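Local coordinates for protein glycinin A3B4 subunit (Glycine max, PDB 2D5F) that probably serves as a seed storage protein, a soybean 11S globulin that packs into hexamers and holds amino acids in reserve for the germinating seedling, at residues B[76-81]-B[115-120]; B[369-374]-B[438-443]; B[391-396]-B[419-424]. One frame throughout, in Å; residues are numbered along the deposited sequence.

Contact 1 (B[76-81]-B[115-120]); sequences GAIGFA and RHFNEG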
loop_
_atom_site.group_PDB
_atom_site.type_symbol
_atom_site.label_atom_id
_atom_site.label_comp_id
_atom_site.label_asym_id
_atom_site.label_seq_id
_atom_site.Cartn_x
_atom_site.Cartn_y
_atom_site.Cartn_z
ATOM N N GLY B 76 -16.781 14.317 -28.936
ATOM C CA GLY B 76 -15.711 15.280 -29.041
ATOM C C GLY B 76 -14.387 14.734 -28.563
ATOM O O GLY B 76 -14.178 13.521 -28.472
ATOM N N ALA B 77 -13.483 15.646 -28.247
ATOM C CA ALA B 77 -12.163 15.272 -27.791
ATOM C C ALA B 77 -11.778 16.146 -26.618
ATOM O O ALA B 77 -12.154 17.312 -26.551
ATOM C CB ALA B 77 -11.160 15.447 -28.920
ATOM N N ILE B 78 -11.029 15.570 -25.689
ATOM C CA ILE B 78 -10.568 16.303 -24.529
ATOM C C ILE B 78 -9.059 16.122 -24.452
ATOM O O ILE B 78 -8.539 15.042 -24.735
ATOM C CB ILE B 78 -11.215 15.771 -23.230
ATOM C CG1 ILE B 78 -10.626 16.504 -22.018
ATOM C CG2 ILE B 78 -11.002 14.259 -23.126
ATOM C CD1 ILE B 78 -11.339 16.211 -20.699
ATOM N N GLY B 79 -8.361 17.188 -24.087
ATOM C CA GLY B 79 -6.923 17.113 -23.966
ATOM C C GLY B 79 -6.491 17.700 -22.639
ATOM O O GLY B 79 -7.030 18.716 -22.207
ATOM N N PHE B 80 -5.540 17.047 -21.978
ATOM C CA PHE B 80 -5.038 17.539 -20.705
ATOM C C PHE B 80 -3.598 17.991 -20.858
ATOM O O PHE B 80 -2.927 17.644 -21.830
ATOM C CB PHE B 80 -5.061 16.447 -19.636
ATOM C CG PHE B 80 -6.413 15.855 -19.385
ATOM C CD1 PHE B 80 -6.916 14.867 -20.219
ATOM C CD2 PHE B 80 -7.158 16.247 -18.279
ATOM C CE1 PHE B 80 -8.137 14.272 -19.950
ATOM C CE2 PHE B 80 -8.381 15.658 -18.002
ATOM C CZ PHE B 80 -8.873 14.667 -18.837
ATOM N N ALA B 81 -3.125 18.764 -19.888
ATOM C CA ALA B 81 -1.745 19.225 -19.882
ATOM C C ALA B 81 -1.090 18.699 -18.598
ATOM O O ALA B 81 -1.106 19.369 -17.572
ATOM C CB ALA B 81 -1.683 20.762 -19.919
ATOM N N ARG B 115 -7.700 12.579 -26.375
ATOM C CA ARG B 115 -8.621 11.513 -26.023
ATOM C C ARG B 115 -10.004 11.826 -26.568
ATOM O O ARG B 115 -10.501 12.943 -26.428
ATOM C CB ARG B 115 -8.682 11.342 -24.502
ATOM C CG ARG B 115 -7.328 11.062 -23.837
ATOM C CD ARG B 115 -7.003 12.149 -22.818
ATOM N NE ARG B 115 -5.687 12.002 -22.190
ATOM C CZ ARG B 115 -5.393 11.124 -21.236
ATOM N NH1 ARG B 115 -4.167 11.077 -20.737
ATOM N NH2 ARG B 115 -6.321 10.298 -20.775
ATOM N N HIS B 116 -10.620 10.833 -27.196
ATOM C CA HIS B 116 -11.946 10.990 -27.767
ATOM C C HIS B 116 -13.007 10.474 -26.812
ATOM O O HIS B 116 -12.765 9.532 -26.061
ATOM C CB HIS B 116 -12.031 10.224 -29.088
ATOM C CG HIS B 116 -11.150 10.779 -30.161
ATOM N ND1 HIS B 116 -11.562 11.774 -31.021
ATOM C CD2 HIS B 116 -9.862 10.511 -30.485
ATOM C CE1 HIS B 116 -10.566 12.094 -31.828
ATOM N NE2 HIS B 116 -9.524 11.343 -31.523
ATOM N N PHE B 117 -14.179 11.100 -26.839
ATOM C CA PHE B 117 -15.278 10.674 -25.991
ATOM C C PHE B 117 -16.584 10.700 -26.765
ATOM O O PHE B 117 -16.713 11.407 -27.772
ATOM C CB PHE B 117 -15.399 11.559 -24.739
ATOM C CG PHE B 117 -15.650 13.015 -25.030
ATOM C CD1 PHE B 117 -14.607 13.937 -24.986
ATOM C CD2 PHE B 117 -16.933 13.465 -25.337
ATOM C CE1 PHE B 117 -14.836 15.288 -25.242
ATOM C CE2 PHE B 117 -17.174 14.810 -25.596
ATOM C CZ PHE B 117 -16.119 15.725 -25.547
ATOM N N ASN B 118 -17.545 9.923 -26.282
ATOM C CA ASN B 118 -18.862 9.828 -26.891
ATOM C C ASN B 118 -19.906 9.845 -25.783
ATOM O O ASN B 118 -19.576 9.690 -24.602
ATOM C CB ASN B 118 -18.990 8.520 -27.677
ATOM C CG ASN B 118 -18.057 8.462 -28.862
ATOM O OD1 ASN B 118 -18.194 9.233 -29.808
ATOM N ND2 ASN B 118 -17.096 7.544 -28.818
ATOM N N GLU B 119 -21.164 10.035 -26.167
ATOM C CA GLU B 119 -22.253 10.050 -25.205
ATOM C C GLU B 119 -22.233 8.729 -24.451
ATOM O O GLU B 119 -22.036 7.670 -25.050
ATOM C CB GLU B 119 -23.591 10.242 -25.925
ATOM C CG GLU B 119 -23.735 9.431 -27.204
ATOM C CD GLU B 119 -24.970 9.821 -28.009
ATOM O OE1 GLU B 119 -25.153 11.033 -28.276
ATOM O OE2 GLU B 119 -25.749 8.915 -28.378
ATOM N N GLY B 120 -22.431 8.799 -23.137
ATOM C CA GLY B 120 -22.413 7.600 -22.318
ATOM C C GLY B 120 -21.074 7.438 -21.621
ATOM O O GLY B 120 -20.921 6.598 -20.731
#
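F117 lays one face of its ring over the backbone of G76, its directly opposite partner on the antiparallel neighbour. G76 C stands off the face toward the rim, while G76 CA makes a CH-pi contact 3.9 Å from the ring centroid. CG of F117 sits between the backbone N and the carbonyl carbon (chi1 60°), and the ring ends up over G76. A CB on G76 would come to 2.8 Å from F117 CZ, so the bare backbone is part of the fit, the aromatic rescue of glycine known from beta sheets. The rim reaches further along, with CE1 of F117 3.3 Å from A77 N and CD1 4.1 Å from I78 CG2. An alanine in place of F117 would probably leave G76 without its cover, take the CD1 contact from I78 and open a gap toward L123. Two backbone bonds join G76 and F117, the shorter from F117 N to G76 O at 2.9 Å, and a second pair joins I78 and R115. The two strands belong to the beta-barrel of the N-terminal cupin domain; on the other side of 76-80 runs strand 131-135, whose Y131 and T133 line the carbonate pocket and touch I78. R115 bends at chi2 (120°), and its chain crosses the F80 side chain at about a right angle. Its CD lies in the plane of the F80 ring at the edge, 3.7 Å from CE1, whereas F80 CD1 lies over one face of the guanidinium, the two planes 78° apart. The charged end bonds outside the two segments, NH2 donating to M329 O. H116, on the A77 face of the sheet, likewise bonds through NE2 to S248 OG.

Contact 2 (B[369-374]-B[438-443]); sequences AQYVVL and GLEYVV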
loop_
_atom_site.group_PDB
_atom_site.type_symbol
_atom_site.label_atom_id
_atom_site.label_comp_id
_atom_site.label_asym_id
_atom_site.label_seq_id
_atom_site.Cartn_x
_atom_site.Cartn_y
_atom_site.Cartn_z
ATOM N N ALA B 369 -19.267 6.172 -9.635
ATOM C CA ALA B 369 -20.597 6.425 -10.160
ATOM C C ALA B 369 -21.294 5.162 -10.613
ATOM O O ALA B 369 -20.687 4.098 -10.709
ATOM C CB ALA B 369 -20.514 7.405 -11.331
ATOM N N GLN B 370 -22.589 5.298 -10.869
ATOM C CA GLN B 370 -23.387 4.199 -11.377
ATOM C C GLN B 370 -24.307 4.775 -12.442
ATOM O O GLN B 370 -24.637 5.962 -12.417
ATOM C CB GLN B 370 -24.220 3.549 -10.268
ATOM C CG GLN B 370 -23.397 2.704 -9.304
ATOM C CD GLN B 370 -24.253 1.941 -8.317
ATOM O OE1 GLN B 370 -25.106 2.517 -7.655
ATOM N NE2 GLN B 370 -24.023 0.632 -8.211
ATOM N N TYR B 371 -24.668 3.944 -13.410
ATOM C CA TYR B 371 -25.601 4.369 -14.437
ATOM C C TYR B 371 -26.735 3.377 -14.300
ATOM O O TYR B 371 -26.518 2.162 -14.341
ATOM C CB TYR B 371 -25.001 4.298 -15.835
ATOM C CG TYR B 371 -25.863 5.025 -16.837
ATOM C CD1 TYR B 371 -26.679 4.329 -17.735
ATOM C CD2 TYR B 371 -25.912 6.412 -16.845
ATOM C CE1 TYR B 371 -27.529 5.013 -18.615
ATOM C CE2 TYR B 371 -26.752 7.101 -17.714
ATOM C CZ TYR B 371 -27.556 6.400 -18.591
ATOM O OH TYR B 371 -28.398 7.103 -19.425
ATOM N N VAL B 372 -27.935 3.896 -14.095
ATOM C CA VAL B 372 -29.094 3.049 -13.903
ATOM C C VAL B 372 -30.151 3.257 -14.980
ATOM O O VAL B 372 -30.478 4.393 -15.337
ATOM C CB VAL B 372 -29.733 3.325 -12.522
ATOM C CG1 VAL B 372 -30.958 2.449 -12.323
ATOM C CG2 VAL B 372 -28.702 3.063 -11.409
ATOM N N VAL B 373 -30.672 2.149 -15.495
ATOM C CA VAL B 373 -31.728 2.197 -16.498
ATOM C C VAL B 373 -32.883 1.343 -15.994
ATOM O O VAL B 373 -32.728 0.141 -15.788
ATOM C CB VAL B 373 -31.269 1.640 -17.859
ATOM C CG1 VAL B 373 -32.437 1.646 -18.838
ATOM C CG2 VAL B 373 -30.119 2.474 -18.406
ATOM N N LEU B 374 -34.026 1.978 -15.761
ATOM C CA LEU B 374 -35.214 1.270 -15.301
ATOM C C LEU B 374 -36.245 1.324 -16.410
ATOM O O LEU B 374 -36.515 2.386 -16.976
ATOM C CB LEU B 374 -35.781 1.911 -14.032
ATOM C CG LEU B 374 -34.921 1.781 -12.765
ATOM C CD1 LEU B 374 -35.550 2.584 -11.625
ATOM C CD2 LEU B 374 -34.785 0.313 -12.389
ATOM N N GLY B 438 -40.044 4.930 -18.800
ATOM C CA GLY B 438 -38.841 4.411 -18.185
ATOM C C GLY B 438 -38.085 5.536 -17.511
ATOM O O GLY B 438 -38.536 6.682 -17.497
ATOM N N LEU B 439 -36.927 5.207 -16.952
ATOM C CA LEU B 439 -36.103 6.186 -16.257
ATOM C C LEU B 439 -34.630 5.819 -16.355
ATOM O O LEU B 439 -34.266 4.666 -16.153
ATOM C CB LEU B 439 -36.492 6.249 -14.780
ATOM C CG LEU B 439 -35.575 7.098 -13.891
ATOM C CD1 LEU B 439 -35.819 8.580 -14.150
ATOM C CD2 LEU B 439 -35.843 6.767 -12.439
ATOM N N GLU B 440 -33.793 6.805 -16.667
ATOM C CA GLU B 440 -32.354 6.590 -16.764
ATOM C C GLU B 440 -31.652 7.709 -16.013
ATOM O O GLU B 440 -32.051 8.870 -16.100
ATOM C CB GLU B 440 -31.864 6.628 -18.213
ATOM C CG GLU B 440 -32.484 5.620 -19.144
ATOM C CD GLU B 440 -31.701 5.492 -20.434
ATOM O OE1 GLU B 440 -32.240 4.920 -21.397
ATOM O OE2 GLU B 440 -30.538 5.951 -20.482
ATOM N N TYR B 441 -30.595 7.362 -15.292
ATOM C CA TYR B 441 -29.853 8.371 -14.568
ATOM C C TYR B 441 -28.464 7.904 -14.166
ATOM O O TYR B 441 -28.173 6.707 -14.123
ATOM C CB TYR B 441 -30.619 8.800 -13.310
ATOM C CG TYR B 441 -30.823 7.704 -12.287
ATOM C CD1 TYR B 441 -31.951 6.883 -12.322
ATOM C CD2 TYR B 441 -29.892 7.498 -11.269
ATOM C CE1 TYR B 441 -32.148 5.886 -11.365
ATOM C CE2 TYR B 441 -30.077 6.508 -10.309
ATOM C CZ TYR B 441 -31.202 5.709 -10.358
ATOM O OH TYR B 441 -31.380 4.751 -9.387
ATOM N N VAL B 442 -27.598 8.871 -13.898
ATOM C CA VAL B 442 -26.259 8.565 -13.435
ATOM C C VAL B 442 -26.300 8.970 -11.971
ATOM O O VAL B 442 -27.088 9.840 -11.586
ATOM C CB VAL B 442 -25.175 9.401 -14.160
ATOM C CG1 VAL B 442 -25.427 10.894 -13.958
ATOM C CG2 VAL B 442 -23.797 9.031 -13.620
ATOM N N VAL B 443 -25.482 8.328 -11.150
ATOM C CA VAL B 443 -25.429 8.669 -9.738
ATOM C C VAL B 443 -23.979 8.849 -9.383
ATOM O O VAL B 443 -23.204 7.901 -9.462
ATOM C CB VAL B 443 -25.944 7.557 -8.817
ATOM C CG1 VAL B 443 -26.101 8.101 -7.400
ATOM C CG2 VAL B 443 -27.226 7.013 -9.323
#
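Y371 OH donates a hydrogen bond to E440 OE2 at 2.7 Å, reaching the oxygen nearly along its C-O bond. The phenol ring and the carboxylate are almost perpendicular, 88° apart, with OE2 near the plane of the ring at its edge. The other carboxylate oxygen, OE1, forms a salt bridge with R396, so the carboxylate has a partner on each oxygen, and T395 OG1 bonds the tyrosine hydroxyl; the nearby arginine would probably favour the ionised carboxylate. Both segments are neighbouring antiparallel strands in one sheet of the C-terminal cupin barrel, the jelly-roll fold that occurs twice in each 11S globulin chain. Six backbone bonds tie Q370 to V443, V372 to Y441 and L374 to L439. Those from V372 N to Y441 O (2.8 Å) and from L374 N to L439 O (2.7 Å) are almost straight at the hydrogen. Packing then differs between the two faces. On the Y371 side, E440 is extended beyond CG and runs beside V373, its CG 4.0 Å from V373 CG1. The Y371 ring leans over the strand, with Y441 O under one face, 3.6 Å from CD2, and its CD2 also approaches V442 CB. I70 of the N-terminal cupin touches both Y371 and V442. On the opposite face Y441 lies alongside V372, pointing the same way. Its CG takes the place between backbone N and carbonyl carbon (chi1 63°), and the ring ends up beside V372; a bound magnesium ion lies about 3 Å from the side chain. V372 CB makes a CH-pi contact over one face of that ring, 3.8 Å from its centroid. V372 CG1 and CG2 both approach Y441 OH, each at 3.8 Å.

Contact 3 (B[391-396]-B[419-424]); sequences VIYVTR and GQLLVV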
loop_
_atom_site.group_PDB
_atom_site.type_symbol
_atom_site.label_atom_id
_atom_site.label_comp_id
_atom_site.label_asym_id
_atom_site.label_seq_id
_atom_site.Cartn_x
_atom_site.Cartn_y
_atom_site.Cartn_z
ATOM N N VAL B 391 -25.365 11.778 -5.645
ATOM C CA VAL B 391 -26.082 12.820 -6.374
ATOM C C VAL B 391 -26.602 12.222 -7.676
ATOM O O VAL B 391 -25.826 11.818 -8.553
ATOM C CB VAL B 391 -25.180 14.027 -6.702
ATOM C CG1 VAL B 391 -26.022 15.146 -7.310
ATOM C CG2 VAL B 391 -24.475 14.511 -5.439
ATOM N N ILE B 392 -27.921 12.151 -7.785
ATOM C CA ILE B 392 -28.563 11.605 -8.964
ATOM C C ILE B 392 -28.868 12.698 -9.973
ATOM O O ILE B 392 -29.334 13.777 -9.611
ATOM C CB ILE B 392 -29.907 10.932 -8.609
ATOM C CG1 ILE B 392 -29.672 9.713 -7.720
ATOM C CG2 ILE B 392 -30.631 10.515 -9.881
ATOM C CD1 ILE B 392 -30.947 9.153 -7.124
ATOM N N TYR B 393 -28.575 12.428 -11.238
ATOM C CA TYR B 393 -28.904 13.364 -12.306
ATOM C C TYR B 393 -29.654 12.513 -13.324
ATOM O O TYR B 393 -29.105 11.545 -13.849
ATOM C CB TYR B 393 -27.662 13.966 -12.967
ATOM C CG TYR B 393 -28.027 14.842 -14.150
ATOM C CD1 TYR B 393 -28.470 16.151 -13.964
ATOM C CD2 TYR B 393 -28.027 14.326 -15.450
ATOM C CE1 TYR B 393 -28.915 16.928 -15.043
ATOM C CE2 TYR B 393 -28.470 15.092 -16.538
ATOM C CZ TYR B 393 -28.916 16.393 -16.321
ATOM O OH TYR B 393 -29.383 17.144 -17.378
ATOM N N VAL B 394 -30.912 12.852 -13.586
ATOM C CA VAL B 394 -31.700 12.076 -14.537
ATOM C C VAL B 394 -31.322 12.450 -15.957
ATOM O O VAL B 394 -31.375 13.616 -16.338
ATOM C CB VAL B 394 -33.211 12.288 -14.316
ATOM C CG1 VAL B 394 -34.017 11.452 -15.324
ATOM C CG2 VAL B 394 -33.572 11.882 -12.892
ATOM N N THR B 395 -30.927 11.448 -16.731
ATOM C CA THR B 395 -30.507 11.665 -18.103
ATOM C C THR B 395 -31.642 11.452 -19.095
ATOM O O THR B 395 -31.574 11.913 -20.229
ATOM C CB THR B 395 -29.339 10.734 -18.459
ATOM O OG1 THR B 395 -29.707 9.384 -18.160
ATOM C CG2 THR B 395 -28.106 11.103 -17.652
ATOM N N ARG B 396 -32.686 10.758 -18.667
ATOM C CA ARG B 396 -33.818 10.526 -19.550
ATOM C C ARG B 396 -34.998 9.905 -18.831
ATOM O O ARG B 396 -34.838 9.193 -17.841
ATOM C CB ARG B 396 -33.410 9.616 -20.706
ATOM C CG ARG B 396 -34.336 9.710 -21.901
ATOM C CD ARG B 396 -34.410 8.377 -22.602
ATOM N NE ARG B 396 -35.001 7.375 -21.725
ATOM C CZ ARG B 396 -34.875 6.067 -21.903
ATOM N NH1 ARG B 396 -34.177 5.608 -22.933
ATOM N NH2 ARG B 396 -35.433 5.220 -21.047
ATOM N N GLY B 419 -32.982 16.039 -16.467
ATOM C CA GLY B 419 -32.443 17.344 -16.140
ATOM C C GLY B 419 -32.446 17.711 -14.673
ATOM O O GLY B 419 -31.849 18.710 -14.285
ATOM N N GLN B 420 -33.116 16.916 -13.847
ATOM C CA GLN B 420 -33.169 17.213 -12.427
ATOM C C GLN B 420 -32.074 16.516 -11.633
ATOM O O GLN B 420 -31.628 15.429 -11.986
ATOM C CB GLN B 420 -34.540 16.843 -11.866
ATOM C CG GLN B 420 -35.653 17.569 -12.582
ATOM C CD GLN B 420 -36.988 17.358 -11.930
ATOM O OE1 GLN B 420 -37.413 16.225 -11.723
ATOM N NE2 GLN B 420 -37.666 18.455 -11.605
ATOM N N LEU B 421 -31.671 17.166 -10.549
ATOM C CA LEU B 421 -30.611 16.692 -9.670
ATOM C C LEU B 421 -31.192 16.398 -8.289
ATOM O O LEU B 421 -31.882 17.240 -7.725
ATOM C CB LEU B 421 -29.555 17.795 -9.551
ATOM C CG LEU B 421 -28.173 17.452 -9.016
ATOM C CD1 LEU B 421 -27.449 16.613 -10.061
ATOM C CD2 LEU B 421 -27.393 18.727 -8.744
ATOM N N LEU B 422 -30.911 15.216 -7.742
ATOM C CA LEU B 422 -31.424 14.859 -6.419
ATOM C C LEU B 422 -30.327 14.245 -5.564
ATOM O O LEU B 422 -29.729 13.228 -5.930
ATOM C CB LEU B 422 -32.581 13.863 -6.522
ATOM C CG LEU B 422 -33.111 13.407 -5.155
ATOM C CD1 LEU B 422 -33.795 14.589 -4.460
ATOM C CD2 LEU B 422 -34.087 12.253 -5.317
ATOM N N VAL B 423 -30.067 14.868 -4.422
ATOM C CA VAL B 423 -29.046 14.382 -3.505
ATOM C C VAL B 423 -29.596 13.294 -2.598
ATOM O O VAL B 423 -30.690 13.436 -2.041
ATOM C CB VAL B 423 -28.527 15.516 -2.604
ATOM C CG1 VAL B 423 -27.613 14.946 -1.510
ATOM C CG2 VAL B 423 -27.799 16.546 -3.441
ATOM N N VAL B 424 -28.842 12.207 -2.456
ATOM C CA VAL B 424 -29.241 11.133 -1.564
ATOM C C VAL B 424 -28.100 10.995 -0.559
ATOM O O VAL B 424 -27.057 10.408 -0.853
ATOM C CB VAL B 424 -29.462 9.799 -2.313
ATOM C CG1 VAL B 424 -29.848 8.701 -1.318
ATOM C CG2 VAL B 424 -30.562 9.972 -3.372
#
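Backbone bonds carry the pairing of I392 with L422, two of them, each 2.8 Å long: from I392 N to L422 O and from L422 N to I392 O. Beyond them the second strand has not yet begun, and the bonding goes on through the loop residues: V394 N donates to Q420 O, and G419 N returns a bond to V394 O. G419 sits with positive phi (92°), where a side chain would jam against the preceding carbonyl. Weaker CA-H...O contacts fill in between, L421 CA to I392 O and Y393 CA to Q420 O.

Around Y393 the contact is aromatic against backbone. CG stands anti to the backbone N (chi1 175°), and the ring ends up beside G419; its OH is 3.3 Å from G419 CA and its CE1 3.5 Å from G419 O. L421 comes up near the ring plane, at the edge, and its CD1 also lies 3.9 Å from Y393 CB, the two side chains crossing at about a right angle.

Apolar contacts supply the rest. V391 CG1 presses on L421 CD1 at 3.4 Å, closer than carbons usually come, so this spot is tightly packed. On the other face I392 CD1 meets V424 CG2 at 3.9 Å, and the I392 side chain lies about 4 Å from a bound magnesium ion.

In the C-terminal cupin barrel the pair lies at one margin of a sheet, 421-424 being its outermost strand within the chain. Strand 390-395 is flanked on its other side by strand 438-445, where T395 and R396 both face E440 in a classic beta bulge. L421 bonds onward through its backbone to L17, and the face that carries Y393, L421 and V423 packs against L40 of helix 38-43, reached by L421 and V423, and against W33, reached by Y393 and L421.

Contacts 2 and 3 are built on one sheet, their centres 9 Å apart, because strands 438-445 and 390-395 run side by side. They meet directly: R396 NH1 lies 2.6 Å from E440 OE1 in a salt bridge, and T395 N probably bonds to E440 O at 2.9 Å. Contact 3 forms within the stretch of chain that contact 2 brackets. The same sheet face holds the magnesium ion, near Y441 of contact 2 and I392 of contact 3. Contact 1 belongs to the other cupin; its centre is 22 Å from that of contact 2 and 23 Å from that of contact 3, the nearest atoms about 6 and 8 Å apart; it borders the carbonate pocket through I78.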